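Local coordinates for protein putative kinase (Chloroflexus aurantiacus, PDB 2RHM) that is of unknown function but, having the fold of P-loop nucleoside triphosphate hydrolases, is probably a nucleotide-dependent kinase, at residues P32-K36 against D37-E41; S84-V88 against D89-E93. All blocks are in the same frame, centred on the assembly; numbering follows the deposited sequence.

How the contacts relate
Both contacts lie where a strand of the parallel sheet gives way to a helix, and they come in series along the chain. Contact 1 joins strand 33-35 to helix 36-47; contact 2 is the loop from strand 80-83 into helix 88-101. The two strands are neighbours, 33-35 at the border of the sheet and 80-83 next to it, while the contact centres are about 16 Å apart. They touch directly where Lys36 NZ lies 2.7 Å from Asn85 OD1, probably a hydrogen bond. Strand-to-helix junctions gather in this way at the C-terminal edge of the sheet, where P-loop proteins generally bind nucleotide.

Contact 1 of 2, residues P32-K36 against D37-E41; sequences PLLSK and DAFKE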
# COMPACT_ATOMS: atom_id res chain seq x y z
N PRO B 32 4.02 -8.75 4.99
CA PRO B 32 3.56 -7.37 4.90
C PRO B 32 2.21 -7.22 5.58
O PRO B 32 1.40 -8.17 5.61
CB PRO B 32 3.41 -7.13 3.38
CG PRO B 32 4.06 -8.28 2.73
CD PRO B 32 4.04 -9.42 3.68
N LEU B 33 2.02 -6.05 6.17
CA LEU B 33 0.78 -5.72 6.88
C LEU B 33 0.15 -4.46 6.33
O LEU B 33 0.77 -3.39 6.33
CB LEU B 33 1.09 -5.51 8.36
CG LEU B 33 -0.04 -5.04 9.28
CD1 LEU B 33 -1.17 -6.10 9.26
CD2 LEU B 33 0.50 -4.81 10.68
N LEU B 34 -1.08 -4.59 5.86
CA LEU B 34 -1.87 -3.45 5.41
C LEU B 34 -3.02 -3.22 6.37
O LEU B 34 -3.86 -4.09 6.56
CB LEU B 34 -2.39 -3.72 4.01
CG LEU B 34 -1.38 -4.23 2.99
CD1 LEU B 34 -2.12 -4.55 1.71
CD2 LEU B 34 -0.28 -3.24 2.72
N SER B 35 -3.05 -2.06 7.02
CA SER B 35 -4.03 -1.75 8.05
C SER B 35 -4.87 -0.54 7.64
O SER B 35 -4.30 0.48 7.24
CB SER B 35 -3.30 -1.40 9.36
OG SER B 35 -4.11 -0.62 10.25
N LYS B 36 -6.19 -0.63 7.75
CA LYS B 36 -7.04 0.49 7.34
C LYS B 36 -6.67 1.75 8.11
O LYS B 36 -6.48 2.81 7.52
CB LYS B 36 -8.54 0.18 7.50
CG LYS B 36 -9.42 1.36 7.09
CD LYS B 36 -10.91 1.14 7.42
CE LYS B 36 -11.20 1.22 8.88
NZ LYS B 36 -12.67 1.28 9.16
N ASP B 37 -6.58 1.64 9.43
CA ASP B 37 -6.31 2.81 10.26
C ASP B 37 -4.92 3.40 10.00
O ASP B 37 -4.77 4.63 10.00
CB ASP B 37 -6.54 2.50 11.73
CG ASP B 37 -8.03 2.57 12.13
OD1 ASP B 37 -8.90 2.98 11.33
OD2 ASP B 37 -8.32 2.24 13.28
N ALA B 38 -3.93 2.56 9.73
CA ALA B 38 -2.59 3.08 9.38
C ALA B 38 -2.64 3.90 8.08
O ALA B 38 -2.03 4.96 7.99
CB ALA B 38 -1.56 1.94 9.28
N PHE B 39 -3.39 3.41 7.10
CA PHE B 39 -3.57 4.10 5.83
C PHE B 39 -4.30 5.44 6.05
O PHE B 39 -3.95 6.47 5.46
CB PHE B 39 -4.35 3.21 4.85
CG PHE B 39 -3.51 2.18 4.12
CD1 PHE B 39 -2.44 1.53 4.72
CD2 PHE B 39 -3.85 1.80 2.84
CE1 PHE B 39 -1.70 0.59 4.02
CE2 PHE B 39 -3.11 0.87 2.14
CZ PHE B 39 -2.05 0.26 2.73
N LYS B 40 -5.33 5.43 6.91
CA LYS B 40 -6.08 6.63 7.22
C LYS B 40 -5.16 7.68 7.82
O LYS B 40 -5.22 8.85 7.43
CB LYS B 40 -7.22 6.35 8.19
CG LYS B 40 -8.33 5.44 7.67
CD LYS B 40 -9.52 5.34 8.67
CE LYS B 40 -10.19 6.70 8.93
NZ LYS B 40 -11.36 6.55 9.88
N GLU B 41 -4.30 7.25 8.74
CA GLU B 41 -3.36 8.17 9.39
C GLU B 41 -2.36 8.80 8.42
O GLU B 41 -2.06 9.99 8.52
CB GLU B 41 -2.70 7.50 10.58
CG GLU B 41 -3.75 7.23 11.65
CD GLU B 41 -3.27 6.44 12.82
OE1 GLU B 41 -2.06 6.49 13.13
OE2 GLU B 41 -4.14 5.79 13.44
O HOH W 1 -13.46 4.41 8.74
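Ser35 and Ala38 meet at the start of helix 36-47, where the serine is the N-cap. Ser35 holds OG opposite its own backbone N (chi1 158°), which places it before the first amides of the helix, and OG accepts a nearly straight bond from Ala38 N at 3.2 Å. Serine suits the place because its short side chain can take up an amide that has no preceding turn to pair with; the same OG also bonds Glu83. The methyl of Ala38 lies alongside the hydroxyl, CB 3.7 Å from Ser35 OG.

One residue on, Phe39 N bonds Ser35 O at 3.1 Å, while the ring reaches back over the strand. Its CZ lies 3.9 Å from Leu34 CD2, the leucine methyl meeting the ring at a slant, an apolar contact that suits their buried positions. On another side of the helix, Lys40 N bonds Lys36 O at 2.9 Å and the two lysine chains run out together, each bent at chi3. Their ammonium groups stay 5.5 Å apart, NZ to NZ, and both donate to one water, which probably eases their repulsion. Each has a further partner: Asn85 for Lys36 and Ser55 for Lys40. Asp37 runs across the Lys36 chain, OD1 3.8 Å from Lys36 CE, but OD2 forms a salt bridge with Arg131, close to the bound benzoic acid.

The strand and helix segments make an angle of 69°. Strand 33-35 is paired with strand 80-83, and helix 52-75 packs against Phe39, whose ring also meets that of His68 of the second subunit, the planes nearly perpendicular.

Contact 2 of 2, residues S84-V88 against D89-E93; sequences SNFRV and DLDTE
Asp91 sets its CG anti to its own carbonyl carbon (chi1 -68°), which swings the carboxylate back to Arg87, the N-cap of helix 88-101. This strand-to-helix turn belongs to the P-loop NTPase fold. Arg87 N gives OD2 of Asp91 an almost straight bond of 2.8 Å, received on the anti lone pair, and Asp91 N returns one to Arg87 O. Aspartate thus ties the cap residue twice, by side chain and by backbone, and its negative charge probably interacts favourably with the positive end of the helix dipole. The other oxygen, OD1, is taken by Tyr67 and Arg94. With an alanine here, the amide of Arg87 and the guanidinium of Arg94 would probably lose their carboxylate partner and the N-terminal turn be held less firmly.

Phe86 brings the edge of its ring to the same carboxylate, CD1 lying 3.6 Å from Asp91 CG with the planes 88° apart, so that the aromatic C-H faces negative charge. Ser84 CB sits over one ring face. On the exposed side, the Arg87 chain bends at chi3 to grip Asp89 side-on, NE to OD1 at 2.9 Å and NH2 to OD2 at 3.0 Å. The fit is imperfect: the guanidinium and carboxylate planes stand 53° apart, and NH2 meets OD2 from above the carboxylate plane. Val88 and Thr92, one turn apart, run alongside each other, Val88 CG1 next to Thr92 OG1. A threonine hydroxyl can fold back: Thr92 OG1 donates to Val88 O at 2.6 Å, in the carbonyl plane and on a lone pair.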
# COMPACT_ATOMS: atom_id res chain seq x y z
N SER B 84 -8.61 -4.67 9.44
CA SER B 84 -9.63 -3.62 9.50
C SER B 84 -10.82 -4.15 10.29
O SER B 84 -10.88 -5.33 10.62
CB SER B 84 -10.11 -3.26 8.10
OG SER B 84 -10.93 -2.10 8.14
N ASN B 85 -11.78 -3.28 10.58
CA ASN B 85 -13.06 -3.73 11.09
C ASN B 85 -13.94 -4.02 9.87
O ASN B 85 -14.81 -3.24 9.51
CB ASN B 85 -13.68 -2.74 12.08
CG ASN B 85 -13.87 -1.35 11.52
OD1 ASN B 85 -13.01 -0.83 10.80
ND2 ASN B 85 -14.99 -0.72 11.88
N PHE B 86 -13.68 -5.15 9.22
CA PHE B 86 -14.34 -5.49 7.96
C PHE B 86 -15.85 -5.68 8.13
O PHE B 86 -16.34 -6.18 9.16
CB PHE B 86 -13.74 -6.74 7.35
CG PHE B 86 -12.34 -6.59 6.88
CD1 PHE B 86 -12.07 -5.97 5.67
CD2 PHE B 86 -11.27 -7.07 7.62
CE1 PHE B 86 -10.76 -5.85 5.21
CE2 PHE B 86 -9.97 -6.94 7.17
CZ PHE B 86 -9.72 -6.33 5.98
N ARG B 87 -16.59 -5.29 7.09
CA ARG B 87 -18.05 -5.37 7.08
C ARG B 87 -18.49 -6.43 6.10
O ARG B 87 -18.12 -6.37 4.93
CB ARG B 87 -18.65 -4.07 6.59
CG ARG B 87 -18.52 -2.91 7.49
CD ARG B 87 -19.18 -1.71 6.85
NE ARG B 87 -20.64 -1.89 6.80
CZ ARG B 87 -21.46 -1.71 7.84
NH1 ARG B 87 -21.00 -1.35 9.03
NH2 ARG B 87 -22.76 -1.90 7.69
N VAL B 88 -19.29 -7.39 6.56
CA VAL B 88 -19.77 -8.44 5.69
C VAL B 88 -20.52 -7.87 4.49
O VAL B 88 -20.36 -8.34 3.35
CB VAL B 88 -20.69 -9.42 6.45
CG1 VAL B 88 -21.41 -10.34 5.50
CG2 VAL B 88 -19.90 -10.23 7.46
N ASP B 89 -21.35 -6.87 4.73
CA ASP B 89 -22.22 -6.38 3.69
C ASP B 89 -21.50 -5.79 2.48
O ASP B 89 -22.00 -5.92 1.37
CB ASP B 89 -23.27 -5.39 4.23
CG ASP B 89 -22.68 -4.11 4.80
OD1 ASP B 89 -21.46 -3.95 4.94
OD2 ASP B 89 -23.50 -3.23 5.14
N LEU B 90 -20.33 -5.20 2.70
CA LEU B 90 -19.54 -4.61 1.61
C LEU B 90 -18.24 -5.34 1.28
O LEU B 90 -17.84 -5.42 0.11
CB LEU B 90 -19.22 -3.17 1.95
CG LEU B 90 -20.38 -2.19 1.99
CD1 LEU B 90 -19.82 -0.80 2.28
CD2 LEU B 90 -21.15 -2.21 0.68
N ASP B 91 -17.53 -5.82 2.30
CA ASP B 91 -16.23 -6.46 2.07
C ASP B 91 -16.29 -7.87 1.52
O ASP B 91 -15.32 -8.34 0.94
CB ASP B 91 -15.36 -6.37 3.34
CG ASP B 91 -14.94 -4.95 3.66
OD1 ASP B 91 -14.22 -4.36 2.82
OD2 ASP B 91 -15.30 -4.41 4.74
N THR B 92 -17.43 -8.55 1.65
CA THR B 92 -17.53 -9.87 1.03
C THR B 92 -17.33 -9.78 -0.49
O THR B 92 -16.55 -10.55 -1.06
CB THR B 92 -18.88 -10.53 1.38
OG1 THR B 92 -19.02 -10.52 2.80
CG2 THR B 92 -18.96 -11.95 0.85
N GLU B 93 -18.02 -8.84 -1.15
CA GLU B 93 -17.89 -8.70 -2.59
C GLU B 93 -16.53 -8.08 -2.95
O GLU B 93 -15.95 -8.41 -4.00
CB GLU B 93 -19.02 -7.90 -3.19
CG GLU B 93 -18.97 -7.85 -4.73
CD GLU B 93 -20.21 -7.26 -5.35
OE1 GLU B 93 -21.18 -7.02 -4.62
OE2 GLU B 93 -20.21 -7.04 -6.58